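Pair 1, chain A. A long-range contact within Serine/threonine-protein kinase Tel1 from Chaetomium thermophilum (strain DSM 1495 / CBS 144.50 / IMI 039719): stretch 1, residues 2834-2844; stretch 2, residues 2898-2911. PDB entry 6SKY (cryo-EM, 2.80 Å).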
# COMPACT_ATOMS: atom_id res chain seq x y z
N SER A 2834 -18.04 -13.95 -0.62
CA SER A 2834 -19.36 -14.08 -1.22
C SER A 2834 -19.38 -15.14 -2.32
O SER A 2834 -20.36 -15.86 -2.48
CB SER A 2834 -19.81 -12.73 -1.76
OG SER A 2834 -19.71 -11.74 -0.77
N ILE A 2835 -18.30 -15.24 -3.09
CA ILE A 2835 -18.24 -16.29 -4.09
C ILE A 2835 -18.15 -17.65 -3.42
O ILE A 2835 -18.72 -18.63 -3.91
CB ILE A 2835 -17.06 -16.04 -5.05
CG1 ILE A 2835 -17.24 -14.70 -5.75
CG2 ILE A 2835 -16.97 -17.14 -6.07
CD1 ILE A 2835 -16.10 -14.34 -6.63
N GLN A 2836 -17.47 -17.73 -2.28
CA GLN A 2836 -17.44 -18.96 -1.51
C GLN A 2836 -18.84 -19.32 -1.02
O GLN A 2836 -19.22 -20.49 -1.04
CB GLN A 2836 -16.49 -18.80 -0.33
CG GLN A 2836 -16.38 -20.01 0.57
CD GLN A 2836 -15.62 -21.15 -0.06
OE1 GLN A 2836 -14.86 -20.95 -1.00
NE2 GLN A 2836 -15.82 -22.35 0.46
N THR A 2837 -19.61 -18.33 -0.58
CA THR A 2837 -20.98 -18.57 -0.14
C THR A 2837 -21.85 -19.09 -1.28
O THR A 2837 -22.65 -20.01 -1.08
CB THR A 2837 -21.58 -17.28 0.42
OG1 THR A 2837 -20.81 -16.86 1.54
CG2 THR A 2837 -22.99 -17.51 0.85
N ILE A 2838 -21.72 -18.50 -2.47
CA ILE A 2838 -22.50 -18.96 -3.62
C ILE A 2838 -22.14 -20.39 -3.97
O ILE A 2838 -23.02 -21.24 -4.18
CB ILE A 2838 -22.29 -18.01 -4.81
CG1 ILE A 2838 -22.83 -16.63 -4.48
CG2 ILE A 2838 -22.98 -18.54 -6.03
CD1 ILE A 2838 -22.48 -15.61 -5.50
N LEU A 2839 -20.85 -20.70 -4.04
CA LEU A 2839 -20.47 -22.06 -4.39
C LEU A 2839 -20.83 -23.05 -3.29
O LEU A 2839 -21.10 -24.22 -3.57
CB LEU A 2839 -18.98 -22.14 -4.70
CG LEU A 2839 -18.46 -21.26 -5.83
CD1 LEU A 2839 -17.03 -21.61 -6.10
CD2 LEU A 2839 -19.28 -21.43 -7.07
N ASP A 2840 -20.85 -22.61 -2.04
CA ASP A 2840 -21.29 -23.48 -0.96
C ASP A 2840 -22.77 -23.79 -1.07
O ASP A 2840 -23.19 -24.94 -0.87
CB ASP A 2840 -20.99 -22.85 0.39
CG ASP A 2840 -19.56 -23.06 0.82
OD1 ASP A 2840 -18.86 -23.87 0.18
OD2 ASP A 2840 -19.12 -22.41 1.80
N SER A 2841 -23.59 -22.79 -1.39
CA SER A 2841 -24.99 -23.07 -1.69
C SER A 2841 -25.11 -24.06 -2.83
O SER A 2841 -26.03 -24.87 -2.86
CB SER A 2841 -25.72 -21.79 -2.04
OG SER A 2841 -25.55 -21.49 -3.42
N LEU A 2842 -24.18 -24.00 -3.78
CA LEU A 2842 -24.15 -25.00 -4.84
C LEU A 2842 -23.77 -26.37 -4.32
O LEU A 2842 -24.13 -27.38 -4.93
CB LEU A 2842 -23.17 -24.56 -5.93
CG LEU A 2842 -23.41 -25.13 -7.31
CD1 LEU A 2842 -24.81 -24.80 -7.67
CD2 LEU A 2842 -22.45 -24.51 -8.27
N ARG A 2843 -23.01 -26.43 -3.23
CA ARG A 2843 -22.53 -27.71 -2.72
C ARG A 2843 -23.63 -28.54 -2.08
O ARG A 2843 -23.51 -29.77 -2.02
CB ARG A 2843 -21.40 -27.48 -1.72
CG ARG A 2843 -20.50 -28.66 -1.52
CD ARG A 2843 -19.89 -28.63 -0.13
NE ARG A 2843 -19.05 -27.47 0.10
CZ ARG A 2843 -17.74 -27.44 -0.10
NH1 ARG A 2843 -17.04 -26.34 0.14
NH2 ARG A 2843 -17.11 -28.52 -0.55
N HIS A 2844 -24.68 -27.91 -1.58
CA HIS A 2844 -25.82 -28.59 -0.98
C HIS A 2844 -26.95 -28.80 -1.97
O HIS A 2844 -28.11 -28.93 -1.56
CB HIS A 2844 -26.31 -27.81 0.23
CG HIS A 2844 -25.23 -27.49 1.21
ND1 HIS A 2844 -25.03 -26.22 1.70
CD2 HIS A 2844 -24.29 -28.27 1.77
CE1 HIS A 2844 -24.00 -26.24 2.53
NE2 HIS A 2844 -23.54 -27.47 2.59
N GLU A 2898 -15.43 -34.12 -5.33
CA GLU A 2898 -15.38 -33.30 -6.54
C GLU A 2898 -15.77 -31.86 -6.26
O GLU A 2898 -15.14 -30.93 -6.76
CB GLU A 2898 -16.27 -33.91 -7.61
CG GLU A 2898 -15.64 -35.08 -8.32
CD GLU A 2898 -16.62 -35.85 -9.16
OE1 GLU A 2898 -17.82 -35.88 -8.80
OE2 GLU A 2898 -16.21 -36.43 -10.19
N ALA A 2899 -16.81 -31.66 -5.46
CA ALA A 2899 -17.16 -30.31 -5.04
C ALA A 2899 -15.99 -29.65 -4.33
O ALA A 2899 -15.69 -28.48 -4.57
CB ALA A 2899 -18.38 -30.34 -4.14
N ASP A 2900 -15.31 -30.39 -3.46
CA ASP A 2900 -14.21 -29.81 -2.70
C ASP A 2900 -13.04 -29.43 -3.59
O ASP A 2900 -12.47 -28.35 -3.45
CB ASP A 2900 -13.75 -30.78 -1.62
CG ASP A 2900 -14.85 -31.14 -0.67
OD1 ASP A 2900 -16.00 -30.76 -0.94
OD2 ASP A 2900 -14.56 -31.80 0.35
N ARG A 2901 -12.67 -30.31 -4.53
CA ARG A 2901 -11.59 -29.99 -5.45
C ARG A 2901 -11.93 -28.76 -6.29
O ARG A 2901 -11.11 -27.86 -6.45
CB ARG A 2901 -11.30 -31.18 -6.35
CG ARG A 2901 -10.72 -32.35 -5.62
CD ARG A 2901 -10.56 -33.53 -6.54
NE ARG A 2901 -10.08 -34.71 -5.84
CZ ARG A 2901 -10.02 -35.93 -6.37
NH1 ARG A 2901 -9.57 -36.95 -5.66
NH2 ARG A 2901 -10.43 -36.12 -7.62
N ALA A 2902 -13.14 -28.72 -6.84
CA ALA A 2902 -13.53 -27.60 -7.69
C ALA A 2902 -13.54 -26.29 -6.91
O ALA A 2902 -13.03 -25.27 -7.39
CB ALA A 2902 -14.89 -27.86 -8.31
N ILE A 2903 -14.11 -26.30 -5.71
CA ILE A 2903 -14.20 -25.07 -4.93
C ILE A 2903 -12.83 -24.66 -4.43
O ILE A 2903 -12.56 -23.47 -4.26
CB ILE A 2903 -15.22 -25.25 -3.80
CG1 ILE A 2903 -16.59 -25.54 -4.39
CG2 ILE A 2903 -15.31 -24.02 -2.95
CD1 ILE A 2903 -17.66 -25.75 -3.38
N GLU A 2904 -11.92 -25.61 -4.24
CA GLU A 2904 -10.56 -25.26 -3.84
C GLU A 2904 -9.79 -24.63 -4.98
O GLU A 2904 -9.03 -23.68 -4.78
CB GLU A 2904 -9.86 -26.51 -3.33
CG GLU A 2904 -8.51 -26.28 -2.71
CD GLU A 2904 -7.85 -27.58 -2.27
OE1 GLU A 2904 -8.46 -28.65 -2.46
OE2 GLU A 2904 -6.72 -27.52 -1.73
N VAL A 2905 -9.97 -25.13 -6.20
CA VAL A 2905 -9.38 -24.50 -7.37
C VAL A 2905 -9.91 -23.07 -7.53
O VAL A 2905 -9.14 -22.13 -7.76
CB VAL A 2905 -9.66 -25.33 -8.63
CG1 VAL A 2905 -9.20 -24.60 -9.84
CG2 VAL A 2905 -8.95 -26.64 -8.54
N VAL A 2906 -11.22 -22.89 -7.40
CA VAL A 2906 -11.79 -21.55 -7.48
C VAL A 2906 -11.20 -20.66 -6.40
O VAL A 2906 -10.91 -19.48 -6.63
CB VAL A 2906 -13.32 -21.61 -7.38
CG1 VAL A 2906 -13.88 -20.23 -7.19
CG2 VAL A 2906 -13.90 -22.23 -8.62
N LYS A 2907 -11.01 -21.20 -5.20
CA LYS A 2907 -10.52 -20.39 -4.10
C LYS A 2907 -9.06 -20.00 -4.28
O LYS A 2907 -8.63 -18.95 -3.79
CB LYS A 2907 -10.71 -21.13 -2.78
CG LYS A 2907 -10.30 -20.35 -1.57
CD LYS A 2907 -10.62 -21.09 -0.30
CE LYS A 2907 -10.00 -20.40 0.90
NZ LYS A 2907 -8.52 -20.30 0.74
N LYS A 2908 -8.27 -20.83 -4.95
CA LYS A 2908 -6.88 -20.47 -5.19
C LYS A 2908 -6.69 -19.62 -6.44
O LYS A 2908 -5.62 -19.02 -6.59
CB LYS A 2908 -6.01 -21.72 -5.28
CG LYS A 2908 -5.90 -22.32 -6.65
CD LYS A 2908 -5.23 -23.67 -6.58
CE LYS A 2908 -5.41 -24.44 -7.88
NZ LYS A 2908 -5.06 -25.88 -7.74
N LYS A 2909 -7.68 -19.55 -7.33
CA LYS A 2909 -7.63 -18.54 -8.37
C LYS A 2909 -7.96 -17.15 -7.87
O LYS A 2909 -7.76 -16.18 -8.60
CB LYS A 2909 -8.59 -18.89 -9.50
CG LYS A 2909 -8.09 -19.93 -10.45
CD LYS A 2909 -9.18 -20.34 -11.38
CE LYS A 2909 -8.75 -21.46 -12.25
NZ LYS A 2909 -9.90 -21.98 -13.01
N LEU A 2910 -8.46 -17.02 -6.64
CA LEU A 2910 -8.82 -15.73 -6.07
C LEU A 2910 -7.87 -15.33 -4.95
O LEU A 2910 -8.24 -14.52 -4.09
CB LEU A 2910 -10.25 -15.75 -5.54
CG LEU A 2910 -11.40 -15.85 -6.53
CD1 LEU A 2910 -12.70 -15.92 -5.79
CD2 LEU A 2910 -11.40 -14.65 -7.44
N SER A 2911 -6.66 -15.87 -4.94
CA SER A 2911 -5.70 -15.61 -3.89
C SER A 2911 -4.88 -14.38 -4.23
O SER A 2911 -4.49 -14.19 -5.38
CB SER A 2911 -4.79 -16.81 -3.69
OG SER A 2911 -4.14 -17.13 -4.91

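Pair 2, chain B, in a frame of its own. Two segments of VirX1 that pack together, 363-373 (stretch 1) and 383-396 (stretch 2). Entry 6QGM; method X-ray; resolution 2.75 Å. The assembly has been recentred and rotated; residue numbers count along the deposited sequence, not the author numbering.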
# COMPACT_ATOMS: atom_id res chain seq x y z
N HIS B 363 18.61 1.70 21.63
CA HIS B 363 18.19 3.14 21.75
C HIS B 363 16.79 3.33 21.17
O HIS B 363 16.07 4.20 21.69
CB HIS B 363 19.20 4.16 21.18
CG HIS B 363 19.77 3.84 19.83
ND1 HIS B 363 21.12 3.90 19.58
CD2 HIS B 363 19.19 3.42 18.69
CE1 HIS B 363 21.36 3.55 18.33
NE2 HIS B 363 20.19 3.25 17.77
N GLU B 364 16.39 2.55 20.15
CA GLU B 364 15.02 2.58 19.58
C GLU B 364 14.03 2.22 20.68
O GLU B 364 13.09 3.00 20.92
CB GLU B 364 14.93 1.65 18.37
CG GLU B 364 13.51 1.38 17.89
CD GLU B 364 12.82 2.51 17.15
OE1 GLU B 364 13.46 3.58 16.87
OE2 GLU B 364 11.64 2.32 16.84
N ASN B 365 14.21 1.08 21.34
CA ASN B 365 13.30 0.61 22.42
C ASN B 365 13.32 1.61 23.59
O ASN B 365 12.26 1.83 24.17
CB ASN B 365 13.60 -0.82 22.85
CG ASN B 365 13.04 -1.82 21.85
OD1 ASN B 365 12.63 -1.44 20.76
ND2 ASN B 365 13.02 -3.10 22.21
N ILE B 366 14.48 2.20 23.90
CA ILE B 366 14.60 3.19 25.01
C ILE B 366 13.75 4.41 24.66
O ILE B 366 12.93 4.82 25.50
CB ILE B 366 16.07 3.56 25.31
CG1 ILE B 366 16.83 2.37 25.91
CG2 ILE B 366 16.13 4.78 26.21
CD1 ILE B 366 18.32 2.57 26.03
N GLU B 367 13.93 4.96 23.45
CA GLU B 367 13.21 6.19 22.98
C GLU B 367 11.71 5.91 22.90
O GLU B 367 10.94 6.80 23.32
CB GLU B 367 13.83 6.76 21.72
CG GLU B 367 13.70 5.96 20.45
CD GLU B 367 14.59 6.44 19.30
OE1 GLU B 367 15.67 7.06 19.58
OE2 GLU B 367 14.21 6.18 18.11
N ASN B 368 11.31 4.72 22.46
CA ASN B 368 9.88 4.30 22.37
C ASN B 368 9.27 4.12 23.77
O ASN B 368 8.06 4.42 23.95
CB ASN B 368 9.72 3.04 21.51
CG ASN B 368 10.03 3.27 20.05
OD1 ASN B 368 10.22 4.41 19.63
ND2 ASN B 368 10.09 2.20 19.29
N LEU B 369 10.06 3.67 24.74
CA LEU B 369 9.61 3.52 26.15
C LEU B 369 9.44 4.91 26.79
O LEU B 369 8.38 5.14 27.41
CB LEU B 369 10.64 2.69 26.92
CG LEU B 369 10.22 2.30 28.33
CD1 LEU B 369 8.91 1.51 28.29
CD2 LEU B 369 11.34 1.51 29.00
N VAL B 370 10.44 5.78 26.63
CA VAL B 370 10.44 7.19 27.14
C VAL B 370 9.22 7.90 26.55
O VAL B 370 8.57 8.67 27.30
CB VAL B 370 11.75 7.94 26.80
CG1 VAL B 370 11.61 9.43 27.02
CG2 VAL B 370 12.91 7.42 27.62
N TYR B 371 8.92 7.63 25.27
CA TYR B 371 7.80 8.26 24.52
C TYR B 371 6.48 7.91 25.21
O TYR B 371 5.70 8.82 25.50
CB TYR B 371 7.84 7.83 23.05
CG TYR B 371 6.67 8.33 22.25
CD1 TYR B 371 6.69 9.58 21.66
CD2 TYR B 371 5.52 7.57 22.10
CE1 TYR B 371 5.63 10.05 20.92
CE2 TYR B 371 4.43 8.03 21.39
CZ TYR B 371 4.48 9.28 20.79
OH TYR B 371 3.41 9.75 20.08
N LEU B 372 6.26 6.62 25.51
CA LEU B 372 5.00 6.13 26.13
C LEU B 372 4.89 6.60 27.59
O LEU B 372 3.78 6.96 28.03
CB LEU B 372 4.95 4.61 26.02
CG LEU B 372 4.70 4.05 24.62
CD1 LEU B 372 4.59 2.55 24.66
CD2 LEU B 372 3.43 4.64 24.00
N ILE B 373 5.99 6.56 28.34
CA ILE B 373 5.97 6.91 29.80
C ILE B 373 5.70 8.42 29.96
O ILE B 373 4.99 8.77 30.92
CB ILE B 373 7.27 6.44 30.47
CG1 ILE B 373 7.27 4.91 30.60
CG2 ILE B 373 7.48 7.13 31.81
CD1 ILE B 373 8.56 4.33 31.15
N ALA B 383 -3.06 -1.28 24.05
CA ALA B 383 -2.99 -0.76 22.66
C ALA B 383 -1.60 -0.14 22.40
O ALA B 383 -1.02 -0.43 21.35
CB ALA B 383 -4.09 0.23 22.43
N GLU B 384 -1.08 0.65 23.34
CA GLU B 384 0.23 1.35 23.19
C GLU B 384 1.36 0.32 23.25
O GLU B 384 2.29 0.40 22.43
CB GLU B 384 0.38 2.45 24.24
CG GLU B 384 -0.53 3.65 24.04
CD GLU B 384 -0.73 4.56 25.25
OE1 GLU B 384 -1.65 4.26 26.05
OE2 GLU B 384 0.03 5.57 25.42
N ARG B 385 1.29 -0.64 24.17
CA ARG B 385 2.31 -1.71 24.32
C ARG B 385 2.34 -2.59 23.07
O ARG B 385 3.44 -2.96 22.62
CB ARG B 385 2.03 -2.52 25.60
CG ARG B 385 2.16 -1.70 26.88
CD ARG B 385 2.16 -2.55 28.13
NE ARG B 385 0.86 -3.11 28.43
CZ ARG B 385 -0.12 -2.48 29.05
NH1 ARG B 385 0.02 -1.23 29.46
NH2 ARG B 385 -1.26 -3.12 29.25
N ASP B 386 1.16 -2.91 22.51
CA ASP B 386 1.00 -3.63 21.22
C ASP B 386 1.64 -2.79 20.11
O ASP B 386 2.35 -3.37 19.27
CB ASP B 386 -0.46 -4.01 20.98
CG ASP B 386 -0.96 -5.11 21.91
OD1 ASP B 386 -0.12 -5.71 22.59
OD2 ASP B 386 -2.19 -5.37 21.97
N GLY B 387 1.42 -1.47 20.13
CA GLY B 387 2.04 -0.50 19.20
C GLY B 387 3.55 -0.50 19.31
O GLY B 387 4.21 -0.47 18.26
N PHE B 388 4.09 -0.54 20.53
CA PHE B 388 5.54 -0.62 20.86
C PHE B 388 6.14 -1.89 20.22
O PHE B 388 7.19 -1.83 19.58
CB PHE B 388 5.73 -0.64 22.38
CG PHE B 388 7.15 -0.74 22.84
CD1 PHE B 388 7.80 -1.96 22.91
CD2 PHE B 388 7.83 0.38 23.25
CE1 PHE B 388 9.11 -2.04 23.37
CE2 PHE B 388 9.13 0.30 23.71
CZ PHE B 388 9.78 -0.91 23.74
N ASN B 389 5.46 -3.03 20.42
CA ASN B 389 5.86 -4.35 19.88
C ASN B 389 5.86 -4.26 18.35
O ASN B 389 6.85 -4.64 17.73
CB ASN B 389 4.98 -5.48 20.43
CG ASN B 389 5.24 -5.78 21.90
OD1 ASN B 389 6.29 -5.45 22.44
ND2 ASN B 389 4.29 -6.44 22.55
N TYR B 390 4.80 -3.72 17.75
CA TYR B 390 4.70 -3.60 16.28
C TYR B 390 5.83 -2.71 15.76
O TYR B 390 6.53 -3.13 14.84
CB TYR B 390 3.33 -3.07 15.83
CG TYR B 390 3.23 -3.01 14.33
CD1 TYR B 390 3.78 -1.96 13.62
CD2 TYR B 390 2.65 -4.04 13.61
CE1 TYR B 390 3.74 -1.92 12.24
CE2 TYR B 390 2.57 -4.00 12.23
CZ TYR B 390 3.12 -2.94 11.54
OH TYR B 390 3.02 -2.89 10.17
N THR B 391 6.00 -1.52 16.31
CA THR B 391 7.01 -0.55 15.83
C THR B 391 8.39 -1.21 15.83
O THR B 391 9.11 -1.08 14.83
CB THR B 391 7.00 0.73 16.67
OG1 THR B 391 5.71 1.29 16.40
CG2 THR B 391 8.13 1.68 16.36
N CYS B 392 8.76 -1.90 16.90
CA CYS B 392 10.16 -2.32 17.10
C CYS B 392 10.40 -3.64 16.37
O CYS B 392 11.54 -3.88 15.92
CB CYS B 392 10.51 -2.32 18.58
SG CYS B 392 10.37 -3.93 19.37
N ASP B 393 9.35 -4.45 16.21
CA ASP B 393 9.33 -5.65 15.33
C ASP B 393 9.51 -5.23 13.87
O ASP B 393 10.39 -5.78 13.21
CB ASP B 393 8.02 -6.41 15.48
CG ASP B 393 8.01 -7.73 14.75
OD1 ASP B 393 8.68 -8.67 15.26
OD2 ASP B 393 7.37 -7.80 13.67
N HIS B 394 8.71 -4.28 13.37
CA HIS B 394 8.80 -3.76 11.97
C HIS B 394 10.25 -3.36 11.68
O HIS B 394 10.76 -3.70 10.59
CB HIS B 394 7.86 -2.57 11.74
CG HIS B 394 7.58 -2.33 10.29
ND1 HIS B 394 8.50 -1.76 9.44
CD2 HIS B 394 6.51 -2.65 9.53
CE1 HIS B 394 8.01 -1.72 8.22
NE2 HIS B 394 6.80 -2.27 8.24
N GLN B 395 10.89 -2.67 12.63
CA GLN B 395 12.23 -2.06 12.45
C GLN B 395 13.27 -3.16 12.27
O GLN B 395 14.06 -3.09 11.31
CB GLN B 395 12.56 -1.16 13.63
CG GLN B 395 14.01 -0.71 13.61
CD GLN B 395 14.19 0.70 14.11
OE1 GLN B 395 14.79 0.95 15.15
NE2 GLN B 395 13.66 1.64 13.33
N ILE B 396 13.29 -4.15 13.16
CA ILE B 396 14.32 -5.22 13.15
C ILE B 396 14.10 -6.12 11.93
O ILE B 396 15.09 -6.63 11.40
CB ILE B 396 14.37 -5.97 14.49
CG1 ILE B 396 15.73 -6.65 14.68
CG2 ILE B 396 13.21 -6.94 14.63
CD1 ILE B 396 15.97 -7.15 16.07

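Pair 1 ties its two helices together with a salt bridge, and pair 2 has none. In pair 1, Arg A2843 NH2 lies 2.5 Å from Asp A2900 OD1, at the edge of the guanidinium and near its plane. The matched positions in pair 2 are Leu B372 and Arg B385. Leu B372 carries no charge, and Arg B385 points its CA-to-CB bond away from the other helix. Leu B372 packs instead through carbon, with CD2 3.8 Å from Glu B384 CB and CD1 4.1 Å from Phe B388 CB. Neither pair has a hydrogen bond across the stretches.

The backbone arrangement is shared. Each pair is two helices running nearly antiparallel, at 167° in pair 1 and 157° in pair 2. The axes approach to 10.8 Å and 10.5 Å. The central residues superpose with an RMSD of 0.5 Å. The buried surface is also similar, 444 Å² in pair 1 and 502 Å² in pair 2.

At the centre, Ile A2903 matches Phe B388. Each is a knob from stretch 2 set among four residues of stretch 1. The four positions also match: Gln A2836 with Asn B365, Leu A2839 with Asn B368, Asp A2840 with Leu B369, and Arg A2843 with Leu B372. About the same area of each knob is covered by the other stretch, but they enter differently. Ile A2903 points its CA-to-CB bond toward stretch 1, with chi1 in m. Phe B388 starts sideways, with chi1 in t, and the end of its ring comes nearer.

The hole around Ile A2903 mixes carbon and charge. Its CD1 is 4.1 Å from Leu A2839 CB. The same CD1 lies over one face of the Arg A2843 guanidinium, 3.6 Å from NH1. Arg A2843 NH1 also forms a salt bridge within stretch 1, at 3.1 Å to Asp A2840 OD1. The arginine is thus held by an acid on each helix while it lines the hole.

The hole around Phe B388 puts backbone atoms at the ring edge. Phe B388 CE2 is 3.5 Å from Asn B365 O and 3.6 Å from Leu B369 N. These two backbone atoms are already hydrogen-bonded to each other within the helix. Asn B368 CB lies 3.6 Å from CE2, in an oblique position.

Further along, Leu A2839 and Val A2906 match Asn B368 and Thr B391. Pair 1 makes an apolar contact here, Leu A2839 CD1 to Val A2906 CG1 at 3.6 Å. In pair 2, Asn B368 ND2 is also 3.6 Å from a methyl, Thr B391 CG2. Two of the polar atoms here find partners within their own helices. Asn B368 ND2 donates to Glu B364 OE2 at 2.9 Å, and Thr B391 OG1 donates to Gly B387 O at 3.0 Å.

Ile A2835 matches Glu B364. Ile A2835 CD1 meets Leu A2910 CD1 at 3.8 Å. Glu B364 instead packs its CG 3.1 Å from Gln B395 OE1. Gln B395 has no counterpart in pair 1.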